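Local coordinates for mutual gliding-motility protein MglA (Myxococcus xanthus DK 1622, PDB 6H17) that binds and hydrolyses GTP as an intracellular switch that coordinates the two gliding motility systems and controls direction and speed of cell movement, at residues Val137-Lys142 with Phe177-Ala182; Ile15-Pro20 with Thr27-Ile32; Ala157-His160 with Pro164-Gln167; Phe101-Gln106 with Glu111-Ser116. All coordinates share one frame; numbering follows the deposited sequence.

Contact 1: residues Val137-Lys142 with Phe177-Ala182. With GSP (5'-guanosine-diphosphate-monothiophosphate), chain C.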
# COMPACT_ATOMS: atom_id res chain seq x y z
N VAL A 137 6.52 -1.48 3.74
CA VAL A 137 6.63 -0.29 4.58
C VAL A 137 5.35 -0.20 5.39
O VAL A 137 4.27 -0.53 4.89
CB VAL A 137 6.83 0.97 3.73
CG1 VAL A 137 6.80 2.25 4.58
CG2 VAL A 137 8.13 0.87 2.92
N ILE A 138 5.47 0.25 6.62
CA ILE A 138 4.31 0.45 7.50
C ILE A 138 4.10 1.93 7.77
O ILE A 138 5.06 2.69 7.99
CB ILE A 138 4.41 -0.37 8.80
CG1 ILE A 138 3.07 -0.32 9.55
CG2 ILE A 138 5.55 0.08 9.68
CD1 ILE A 138 2.89 -1.48 10.55
N GLN A 139 2.84 2.34 7.75
CA GLN A 139 2.44 3.71 8.01
C GLN A 139 1.55 3.76 9.24
O GLN A 139 0.55 3.03 9.32
CB GLN A 139 1.68 4.26 6.81
CG GLN A 139 1.29 5.72 6.95
CD GLN A 139 0.43 6.20 5.81
OE1 GLN A 139 -0.79 6.16 5.88
NE2 GLN A 139 1.08 6.66 4.74
N TYR A 140 1.89 4.61 10.19
CA TYR A 140 1.06 4.84 11.37
C TYR A 140 0.23 6.08 11.08
O TYR A 140 0.67 7.21 11.30
CB TYR A 140 1.91 5.01 12.62
CG TYR A 140 2.93 3.91 12.86
CD1 TYR A 140 2.63 2.57 12.62
CD2 TYR A 140 4.20 4.22 13.31
CE1 TYR A 140 3.58 1.57 12.86
CE2 TYR A 140 5.15 3.23 13.53
CZ TYR A 140 4.82 1.91 13.30
OH TYR A 140 5.75 0.90 13.50
N ASN A 141 -0.98 5.87 10.57
CA ASN A 141 -1.84 6.95 10.12
C ASN A 141 -2.71 7.46 11.25
O ASN A 141 -2.83 6.85 12.32
CB ASN A 141 -2.67 6.48 8.91
CG ASN A 141 -3.35 7.61 8.19
OD1 ASN A 141 -2.79 8.70 8.06
ND2 ASN A 141 -4.57 7.37 7.74
N LYS A 142 -3.32 8.61 11.02
CA LYS A 142 -4.21 9.27 11.99
C LYS A 142 -3.46 9.76 13.23
O LYS A 142 -4.00 9.75 14.34
CB LYS A 142 -5.45 8.43 12.36
CG LYS A 142 -6.12 7.77 11.15
CD LYS A 142 -7.59 7.50 11.39
CE LYS A 142 -8.21 6.80 10.19
NZ LYS A 142 -9.59 6.32 10.51
N PHE A 177 3.86 11.04 0.85
CA PHE A 177 4.87 10.82 -0.17
C PHE A 177 6.10 10.09 0.37
O PHE A 177 6.70 9.29 -0.36
CB PHE A 177 5.27 12.14 -0.86
CG PHE A 177 4.30 12.60 -1.89
CD1 PHE A 177 4.08 11.87 -3.03
CD2 PHE A 177 3.62 13.80 -1.74
CE1 PHE A 177 3.18 12.30 -4.00
CE2 PHE A 177 2.72 14.23 -2.70
CZ PHE A 177 2.50 13.46 -3.83
N ASP A 178 6.48 10.33 1.62
CA ASP A 178 7.62 9.58 2.16
C ASP A 178 7.35 8.08 2.17
O ASP A 178 8.23 7.27 1.86
CB ASP A 178 7.98 10.05 3.57
CG ASP A 178 8.72 11.36 3.59
OD1 ASP A 178 9.12 11.88 2.52
OD2 ASP A 178 8.92 11.86 4.72
N THR A 179 6.13 7.69 2.55
CA THR A 179 5.76 6.28 2.57
C THR A 179 5.85 5.69 1.17
O THR A 179 6.45 4.62 0.97
CB THR A 179 4.33 6.13 3.10
OG1 THR A 179 4.22 6.59 4.45
CG2 THR A 179 3.84 4.70 3.07
N LEU A 180 5.24 6.37 0.20
CA LEU A 180 5.23 5.88 -1.18
C LEU A 180 6.65 5.78 -1.73
O LEU A 180 7.01 4.77 -2.36
CB LEU A 180 4.40 6.83 -2.03
CG LEU A 180 4.42 6.55 -3.55
CD1 LEU A 180 3.78 5.20 -3.85
CD2 LEU A 180 3.70 7.66 -4.31
N LYS A 181 7.45 6.82 -1.56
CA LYS A 181 8.79 6.82 -2.13
C LYS A 181 9.62 5.72 -1.51
O LYS A 181 10.46 5.12 -2.19
CB LYS A 181 9.44 8.19 -1.96
CG LYS A 181 8.82 9.24 -2.86
CD LYS A 181 9.19 10.66 -2.46
CE LYS A 181 8.78 11.66 -3.53
NZ LYS A 181 8.09 11.04 -4.71
N ALA A 182 9.42 5.42 -0.23
CA ALA A 182 10.19 4.37 0.42
C ALA A 182 9.88 3.00 -0.20
O ALA A 182 10.79 2.24 -0.53
CB ALA A 182 9.94 4.36 1.93
PG GSP C . -11.88 0.87 3.35
O3B GSP C . -11.20 2.19 4.08
S1G GSP C . -13.49 0.55 4.26
O2G GSP C . -12.02 1.25 1.86
O3G GSP C . -10.85 -0.25 3.50
PB GSP C . -9.95 3.08 3.71
O1B GSP C . -8.73 2.55 4.37
O2B GSP C . -9.86 3.29 2.25
PA GSP C . -10.48 5.92 3.87
O1A GSP C . -9.22 6.35 3.28
O2A GSP C . -11.69 6.01 3.06
O3A GSP C . -10.34 4.45 4.46
O5' GSP C . -10.63 6.74 5.23
C5' GSP C . -11.74 6.51 6.09
C4' GSP C . -12.05 7.76 6.91
O4' GSP C . -10.92 8.09 7.74
C3' GSP C . -12.30 8.96 6.03
O3' GSP C . -13.34 9.74 6.60
C2' GSP C . -11.00 9.75 6.04
O2' GSP C . -11.12 11.13 5.83
C1' GSP C . -10.51 9.42 7.46
N9 GSP C . -9.07 9.53 7.64
C8 GSP C . -8.12 8.94 6.86
N7 GSP C . -6.89 9.26 7.32
C5 GSP C . -7.07 10.07 8.41
C6 GSP C . -6.18 10.71 9.27
O6 GSP C . -4.93 10.64 9.20
N1 GSP C . -6.74 11.47 10.25
C2 GSP C . -8.10 11.59 10.42
N2 GSP C . -8.56 12.33 11.41
N3 GSP C . -8.98 10.98 9.60
C4 GSP C . -8.44 10.24 8.61
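Gln139 and Thr179 carry the polar half of this interface, their side chains meeting at about a right angle. Gln139 is fully stretched from strand 136-141 toward helix 176-193: CG stands anti to the backbone N (chi1 -176°), and the chain beyond it stays extended. Its NE2 gives a hydrogen bond to Thr179 OG1 at 3.2 Å. The bond is nearly straight, with an N-H...acceptor angle of 173°, and the hydroxyl oxygen lies in the amide plane. The same hydroxyl is also bonded to Gly175 O one helical turn earlier, while Gln139 OE1 is bonded to Asn28 ND2. Each end of the amide therefore has a partner, which fixes its rotation.

The apolar half lies two residues back on the strand, where Val137 divides its methyls between two helix residues. The Val137 and Thr179 side chains lie at a slant to each other, with Val137 CG1 4.1 Å from Thr179 CG2, and Val137 CG2 faces the methyl of Ala182. Over these short segments the strand and helix axes are nearly antiparallel (171°), consistent with contacts spaced along both.

Past the helix, the strand end reaches the nucleotide. Asn141 ND2 donates to N7 of the bound GTP analogue GSP at 3.0 Å, and its OD1 is held by Ala170 N. The aliphatic chain of Lys142 passes over one face of the guanine, with Lys142 CG 3.5 Å from GSP C6. Asn141, Lys142 and Asp144, which also bonds the nucleotide, form the NKxD guanine-recognition motif of Ras-like GTPases.

Contact 2: residues Ile15-Pro20 with Thr27-Ile32. With GSP (5'-guanosine-diphosphate-monothiophosphate), chain C.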
# COMPACT_ATOMS: atom_id res chain seq x y z
N ILE A 15 1.88 -1.96 -6.41
CA ILE A 15 1.95 -1.64 -4.99
C ILE A 15 0.54 -1.76 -4.42
O ILE A 15 -0.39 -1.17 -4.98
CB ILE A 15 2.46 -0.21 -4.74
CG1 ILE A 15 3.83 0.02 -5.37
CG2 ILE A 15 2.44 0.11 -3.24
CD1 ILE A 15 4.84 -0.91 -4.96
N VAL A 16 0.38 -2.50 -3.32
CA VAL A 16 -0.92 -2.64 -2.67
C VAL A 16 -0.86 -1.97 -1.30
O VAL A 16 0.01 -2.28 -0.47
CB VAL A 16 -1.35 -4.12 -2.54
CG1 VAL A 16 -2.65 -4.22 -1.75
CG2 VAL A 16 -1.51 -4.72 -3.93
N TYR A 17 -1.82 -1.07 -1.05
CA TYR A 17 -2.08 -0.47 0.26
C TYR A 17 -3.09 -1.35 0.98
O TYR A 17 -4.21 -1.57 0.48
CB TYR A 17 -2.59 0.96 0.07
CG TYR A 17 -1.50 1.97 -0.21
CD1 TYR A 17 -1.18 2.95 0.71
CD2 TYR A 17 -0.79 1.95 -1.41
CE1 TYR A 17 -0.19 3.87 0.46
CE2 TYR A 17 0.20 2.88 -1.65
CZ TYR A 17 0.50 3.83 -0.71
OH TYR A 17 1.51 4.73 -1.00
N TYR A 18 -2.70 -1.83 2.15
CA TYR A 18 -3.47 -2.79 2.94
C TYR A 18 -3.73 -2.19 4.31
O TYR A 18 -3.08 -1.23 4.71
CB TYR A 18 -2.63 -4.07 3.10
CG TYR A 18 -3.36 -5.38 3.12
CD1 TYR A 18 -3.67 -6.04 1.95
CD2 TYR A 18 -3.69 -5.99 4.31
CE1 TYR A 18 -4.30 -7.25 1.96
CE2 TYR A 18 -4.33 -7.22 4.35
CZ TYR A 18 -4.63 -7.84 3.15
OH TYR A 18 -5.24 -9.09 3.11
N GLY A 19 -4.68 -2.76 5.04
CA GLY A 19 -4.98 -2.30 6.38
C GLY A 19 -6.46 -2.42 6.67
O GLY A 19 -7.27 -2.69 5.79
N PRO A 20 -6.85 -2.19 7.92
CA PRO A 20 -8.23 -2.48 8.34
C PRO A 20 -9.23 -1.47 7.78
O PRO A 20 -8.88 -0.46 7.17
CB PRO A 20 -8.13 -2.44 9.87
CG PRO A 20 -7.01 -1.51 10.13
CD PRO A 20 -6.00 -1.77 9.04
N THR A 27 -7.55 7.40 1.20
CA THR A 27 -7.12 8.78 1.43
C THR A 27 -5.67 8.97 1.00
O THR A 27 -5.32 10.01 0.43
CB THR A 27 -7.28 9.11 2.91
OG1 THR A 27 -8.65 8.99 3.29
CG2 THR A 27 -6.86 10.55 3.21
N ASN A 28 -4.81 7.98 1.26
CA ASN A 28 -3.43 8.06 0.78
C ASN A 28 -3.40 8.28 -0.73
O ASN A 28 -2.70 9.17 -1.24
CB ASN A 28 -2.65 6.78 1.12
CG ASN A 28 -1.87 6.87 2.43
OD1 ASN A 28 -0.69 7.20 2.42
ND2 ASN A 28 -2.50 6.52 3.53
N LEU A 29 -4.11 7.43 -1.49
CA LEU A 29 -4.09 7.57 -2.95
C LEU A 29 -4.71 8.88 -3.43
O LEU A 29 -4.26 9.45 -4.42
CB LEU A 29 -4.75 6.37 -3.62
CG LEU A 29 -3.81 5.20 -3.93
CD1 LEU A 29 -3.21 4.58 -2.70
CD2 LEU A 29 -4.51 4.15 -4.79
N GLN A 30 -5.74 9.36 -2.74
CA GLN A 30 -6.35 10.64 -3.11
C GLN A 30 -5.34 11.77 -2.96
O GLN A 30 -5.25 12.66 -3.82
CB GLN A 30 -7.60 10.90 -2.27
CG GLN A 30 -8.74 9.96 -2.64
CD GLN A 30 -9.95 9.96 -1.69
OE1 GLN A 30 -9.86 10.21 -0.49
NE2 GLN A 30 -11.10 9.61 -2.26
N TYR A 31 -4.58 11.79 -1.86
CA TYR A 31 -3.58 12.83 -1.67
C TYR A 31 -2.49 12.71 -2.72
O TYR A 31 -2.08 13.71 -3.32
CB TYR A 31 -2.97 12.74 -0.26
CG TYR A 31 -2.07 13.91 0.01
CD1 TYR A 31 -2.59 15.10 0.50
CD2 TYR A 31 -0.71 13.87 -0.30
CE1 TYR A 31 -1.79 16.21 0.68
CE2 TYR A 31 0.10 14.97 -0.09
CZ TYR A 31 -0.45 16.13 0.38
OH TYR A 31 0.32 17.26 0.58
N ILE A 32 -2.00 11.49 -2.96
CA ILE A 32 -0.98 11.27 -4.00
C ILE A 32 -1.48 11.81 -5.34
O ILE A 32 -0.77 12.54 -6.05
CB ILE A 32 -0.60 9.79 -4.07
CG1 ILE A 32 0.10 9.35 -2.79
CG2 ILE A 32 0.31 9.54 -5.27
CD1 ILE A 32 0.17 7.84 -2.60
PG GSP C . -11.88 0.87 3.35
O3B GSP C . -11.20 2.19 4.08
S1G GSP C . -13.49 0.55 4.26
O2G GSP C . -12.02 1.25 1.86
O3G GSP C . -10.85 -0.25 3.50
PB GSP C . -9.95 3.08 3.71
O1B GSP C . -8.73 2.55 4.37
O2B GSP C . -9.86 3.29 2.25
PA GSP C . -10.48 5.92 3.87
O1A GSP C . -9.22 6.35 3.28
O2A GSP C . -11.69 6.01 3.06
O3A GSP C . -10.34 4.45 4.46
O5' GSP C . -10.63 6.74 5.23
C5' GSP C . -11.74 6.51 6.09
C4' GSP C . -12.05 7.76 6.91
O4' GSP C . -10.92 8.09 7.74
C3' GSP C . -12.30 8.96 6.03
O3' GSP C . -13.34 9.74 6.60
C2' GSP C . -11.00 9.75 6.04
O2' GSP C . -11.12 11.13 5.83
C1' GSP C . -10.51 9.42 7.46
N9 GSP C . -9.07 9.53 7.64
C8 GSP C . -8.12 8.94 6.86
N7 GSP C . -6.89 9.26 7.32
C5 GSP C . -7.07 10.07 8.41
C6 GSP C . -6.18 10.71 9.27
O6 GSP C . -4.93 10.64 9.20
N1 GSP C . -6.74 11.47 10.25
C2 GSP C . -8.10 11.59 10.42
N2 GSP C . -8.56 12.33 11.41
N3 GSP C . -8.98 10.98 9.60
C4 GSP C . -8.44 10.24 8.61
O HOH W 1 1.57 6.72 0.88
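Tyr17, on strand 10-18, packs its ring against three residues of the helix that follows the phosphate-binding loop. The first kind of contact is CH-pi: Leu29 CD1 stands 3.9 Å from the centroid of the Tyr17 ring and only 14° off the ring normal, so the methyl sits over one face. Plain van der Waals packing comes next, with Asn28 CB 3.9 Å from Tyr17 CE1 and Ile32 CD1 3.7 Å from Tyr17 OH.

The polar link runs through water. Tyr17 OH donates to a water at 2.7 Å in the ring plane, and that water donates in turn to Asn28 OD1 at 2.8 Å. Asn28 ND2 is bonded to Gly24 O. Were Tyr17 an alanine, Leu29 would probably lose the face it rests on and the water its hydroxyl donor.

Direct hydrogen bonds to the nucleotide come from the first turn of the helix, where Thr27 N and Thr27 OG1 both bond GSP O1A, at 2.9 and 2.7 Å.

Strand 10-18 lies between strands 71-78 and 98-104. Leu180 of helix 176-193 also touches Tyr17, while strand 52-62 covers Leu29 and Ile32 through Leu60.

Contact 3: residues Ala157-His160 with Pro164-Gln167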
# COMPACT_ATOMS: atom_id res chain seq x y z
N ALA A 157 3.88 -2.86 18.84
CA ALA A 157 2.75 -3.72 18.54
C ALA A 157 2.79 -4.28 17.12
O ALA A 157 2.34 -5.40 16.89
CB ALA A 157 1.45 -2.95 18.72
N LEU A 158 3.28 -3.51 16.14
CA LEU A 158 3.06 -3.82 14.73
C LEU A 158 4.32 -3.92 13.89
O LEU A 158 4.21 -4.28 12.71
CB LEU A 158 2.15 -2.76 14.09
CG LEU A 158 0.76 -2.63 14.70
CD1 LEU A 158 0.07 -1.38 14.16
CD2 LEU A 158 -0.10 -3.85 14.46
N ASN A 159 5.50 -3.57 14.41
CA ASN A 159 6.71 -3.53 13.60
C ASN A 159 7.85 -4.24 14.31
O ASN A 159 8.87 -3.65 14.66
CB ASN A 159 7.11 -2.10 13.25
CG ASN A 159 8.19 -2.04 12.19
OD1 ASN A 159 8.55 -3.05 11.59
ND2 ASN A 159 8.70 -0.85 11.95
N HIS A 160 7.68 -5.55 14.50
CA HIS A 160 8.65 -6.32 15.26
C HIS A 160 9.98 -6.47 14.53
O HIS A 160 11.02 -6.65 15.17
CB HIS A 160 8.07 -7.70 15.57
CG HIS A 160 6.84 -7.65 16.43
ND1 HIS A 160 6.02 -8.75 16.63
CD2 HIS A 160 6.28 -6.64 17.14
CE1 HIS A 160 5.02 -8.41 17.42
NE2 HIS A 160 5.16 -7.14 17.75
N PRO A 164 10.80 -0.22 7.41
CA PRO A 164 10.63 1.24 7.38
C PRO A 164 9.23 1.62 7.84
O PRO A 164 8.24 1.00 7.43
CB PRO A 164 10.87 1.60 5.92
CG PRO A 164 11.79 0.50 5.43
CD PRO A 164 11.30 -0.74 6.12
N GLU A 165 9.14 2.66 8.67
CA GLU A 165 7.88 3.10 9.25
C GLU A 165 7.76 4.61 9.14
O GLU A 165 8.76 5.33 9.25
CB GLU A 165 7.75 2.68 10.72
CG GLU A 165 8.86 3.23 11.61
CD GLU A 165 8.67 2.86 13.07
OE1 GLU A 165 8.30 1.71 13.38
OE2 GLU A 165 8.87 3.74 13.93
N TYR A 166 6.55 5.09 8.90
CA TYR A 166 6.28 6.51 8.71
C TYR A 166 5.02 6.91 9.46
O TYR A 166 3.98 6.28 9.31
CB TYR A 166 6.13 6.86 7.22
CG TYR A 166 7.43 6.67 6.51
CD1 TYR A 166 8.36 7.69 6.47
CD2 TYR A 166 7.77 5.46 5.94
CE1 TYR A 166 9.59 7.52 5.86
CE2 TYR A 166 9.00 5.27 5.33
CZ TYR A 166 9.88 6.31 5.30
OH TYR A 166 11.12 6.12 4.68
N GLN A 167 5.12 7.99 10.23
CA GLN A 167 3.94 8.65 10.78
C GLN A 167 3.19 9.37 9.67
O GLN A 167 3.81 9.98 8.80
CB GLN A 167 4.37 9.72 11.78
CG GLN A 167 4.87 9.20 13.08
CD GLN A 167 4.91 10.31 14.12
OE1 GLN A 167 3.87 10.88 14.48
NE2 GLN A 167 6.10 10.65 14.56
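Asn159 and Glu165 meet across the turn that leads helix 151-158 into strand 165-167, the returning half of a beta-alpha-beta unit that began with strand 136-141. Asn159 is the first residue past the helix to leave helical backbone angles, and Glu165 opens the strand. One hydrogen bond joins them: Asn159 ND2 donates to Glu165 OE1 at 3.0 Å, with an N-H...acceptor angle of 162°.

The oxygen lies close to the amide plane of Asn159, whereas the donor meets OE1 on its anti side, somewhat out of the carboxylate plane. The two flat groups are turned 41° apart. Glu165 reaches back because its CG takes the crowded position between backbone N and carbonyl carbon (chi1 59°), after which the chain runs extended. Asn159 ND2 passes 3.9 Å from Glu165 CB on the way.

Both groups have further partners. The same ND2 is bonded to Ile163 O inside the turn; Glu165 OE1 is also bonded to Tyr140 OH, and Glu165 OE2 forms a salt bridge with Arg155 NE. With both oxygens engaged, the carboxylate is probably ionised and held against rotation.

Strand 165-167 runs parallel to strand 136-141, with Tyr166 bonded through its backbone to Ile138 and Tyr140. Leu158, at the helix end, packs on Ile138 and on Met114 and Leu117 of helix 110-125, while the ring of Tyr166 rests against helix 176-193.

Contact 4: residues Phe101-Gln106 with Glu111-Ser116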
# COMPACT_ATOMS: atom_id res chain seq x y z
N PHE A 101 1.42 -1.20 4.55
CA PHE A 101 0.39 -1.47 5.55
C PHE A 101 0.04 -0.16 6.24
O PHE A 101 0.91 0.45 6.88
CB PHE A 101 0.83 -2.50 6.58
CG PHE A 101 -0.27 -2.87 7.52
CD1 PHE A 101 -0.45 -2.21 8.74
CD2 PHE A 101 -1.17 -3.87 7.18
CE1 PHE A 101 -1.49 -2.56 9.59
CE2 PHE A 101 -2.21 -4.21 8.01
CZ PHE A 101 -2.36 -3.59 9.22
N VAL A 102 -1.20 0.27 6.13
CA VAL A 102 -1.69 1.50 6.73
C VAL A 102 -2.39 1.12 8.03
O VAL A 102 -3.46 0.51 8.01
CB VAL A 102 -2.63 2.27 5.80
CG1 VAL A 102 -3.12 3.54 6.46
CG2 VAL A 102 -1.95 2.58 4.46
N ALA A 103 -1.78 1.45 9.16
CA ALA A 103 -2.38 1.19 10.46
C ALA A 103 -3.15 2.41 10.94
O ALA A 103 -2.70 3.55 10.77
CB ALA A 103 -1.29 0.84 11.46
N ASP A 104 -4.31 2.18 11.52
CA ASP A 104 -5.08 3.25 12.14
C ASP A 104 -4.57 3.44 13.56
O ASP A 104 -4.69 2.53 14.39
CB ASP A 104 -6.56 2.86 12.14
CG ASP A 104 -7.47 3.99 12.60
OD1 ASP A 104 -7.09 4.75 13.52
OD2 ASP A 104 -8.58 4.13 12.02
N SER A 105 -4.00 4.60 13.87
CA SER A 105 -3.37 4.76 15.18
C SER A 105 -4.37 4.82 16.33
O SER A 105 -3.95 4.76 17.49
CB SER A 105 -2.54 6.05 15.23
OG SER A 105 -1.39 5.97 14.39
N GLN A 106 -5.66 4.99 16.07
CA GLN A 106 -6.62 5.07 17.17
C GLN A 106 -6.56 3.82 18.04
O GLN A 106 -6.56 2.69 17.54
CB GLN A 106 -8.04 5.22 16.63
CG GLN A 106 -8.28 6.50 15.89
CD GLN A 106 -9.68 6.57 15.34
OE1 GLN A 106 -10.57 7.16 15.96
NE2 GLN A 106 -9.90 5.94 14.21
N GLU A 111 -6.81 -3.77 17.70
CA GLU A 111 -7.10 -5.16 17.39
C GLU A 111 -7.32 -5.32 15.89
O GLU A 111 -6.87 -6.31 15.30
CB GLU A 111 -8.32 -5.67 18.16
CG GLU A 111 -8.00 -6.12 19.57
CD GLU A 111 -8.97 -7.18 20.08
OE1 GLU A 111 -9.75 -7.73 19.27
OE2 GLU A 111 -8.97 -7.46 21.30
N ALA A 112 -8.03 -4.38 15.28
CA ALA A 112 -8.28 -4.44 13.85
C ALA A 112 -6.99 -4.33 13.06
O ALA A 112 -6.81 -5.03 12.06
CB ALA A 112 -9.29 -3.37 13.44
N ASN A 113 -6.06 -3.47 13.52
CA ASN A 113 -4.74 -3.41 12.89
C ASN A 113 -4.06 -4.77 12.94
O ASN A 113 -3.52 -5.24 11.94
CB ASN A 113 -3.83 -2.42 13.62
CG ASN A 113 -4.18 -0.97 13.38
OD1 ASN A 113 -4.66 -0.60 12.31
ND2 ASN A 113 -3.89 -0.13 14.37
N MET A 114 -4.07 -5.42 14.11
CA MET A 114 -3.37 -6.69 14.23
C MET A 114 -4.02 -7.77 13.40
O MET A 114 -3.33 -8.59 12.79
CB MET A 114 -3.33 -7.10 15.69
CG MET A 114 -2.47 -6.21 16.52
SD MET A 114 -2.64 -6.60 18.26
CE MET A 114 -1.16 -5.81 18.87
N GLU A 115 -5.36 -7.81 13.37
CA GLU A 115 -6.05 -8.79 12.55
C GLU A 115 -5.70 -8.59 11.08
O GLU A 115 -5.42 -9.55 10.35
CB GLU A 115 -7.56 -8.67 12.76
CG GLU A 115 -8.42 -9.52 11.80
CD GLU A 115 -8.87 -10.84 12.39
OE1 GLU A 115 -10.04 -11.21 12.17
OE2 GLU A 115 -8.05 -11.49 13.08
N SER A 116 -5.71 -7.35 10.62
CA SER A 116 -5.42 -7.07 9.22
C SER A 116 -3.97 -7.40 8.87
O SER A 116 -3.71 -7.89 7.77
CB SER A 116 -5.75 -5.61 8.91
OG SER A 116 -5.52 -5.32 7.55
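Asn113 turns its side-chain amide onto the backbone of Asp104 and holds it by both polar groups. Asp104 N donates to Asn113 OD1 at 2.9 Å, tilted 21° from the carbonyl plane of the amide. Asn113 ND2 returns a bond to Asp104 O at 2.8 Å, arriving from above the plane of that carbonyl. Asn113 OD1 also lies 3.4 Å from Ala103 CA, where strand and helix come close together. A leucine in place of Asn113 would probably leave both the N-H and the carbonyl of Asp104 without these mates.

Nearer the start of the strand segment, Phe101 swings its ring toward the helix, with CG anti to the backbone N (chi1 -175°). Its CZ comes within 3.4 Å of Asn113 O, and CE2 within 3.5 Å of Ser116 OG.

In the next shell, Asp104 shapes the strand end. Its OD1 accepts from Gln106 N at 2.9 Å, closing an Asx turn. Gln106 NE2, with both acceptors in its amide plane, bonds OD1 and OD2 on their syn sides. Lys142 NZ makes a salt bridge to OD2, and Ser105 OG bonds Asn141 O.

The chemistry divides the work within Asp104: its backbone serves the helix, while its carboxylate, probably ionised, faces the lysine that lies over the guanine. Asn113 thus probably helps to hold the strand end from which Asp104 pairs with Lys142.

How the contacts relate
From the N terminus, contact 2 comes first: it joins strand 10-18 to helix 25-35 and closes the short phosphate-binding loop between them. Contact 4 follows in series, closing the turn from strand 98-104 into helix 110-125. Contact 1 opens next, spans the longest loop and is the last to close, from strand 136-141 to helix 176-193; contact 3 is nested inside it, closing the turn between helix 151-158 and strand 165-167. None of them cross. All four reach the same sheet. Strand 98-104 lies between strands 10-18 and 136-141, linking contacts 2, 4 and 1, and Leu158 meets Ala103 where contact 3 touches contact 4. Contacts 1 and 2 also share the nucleotide.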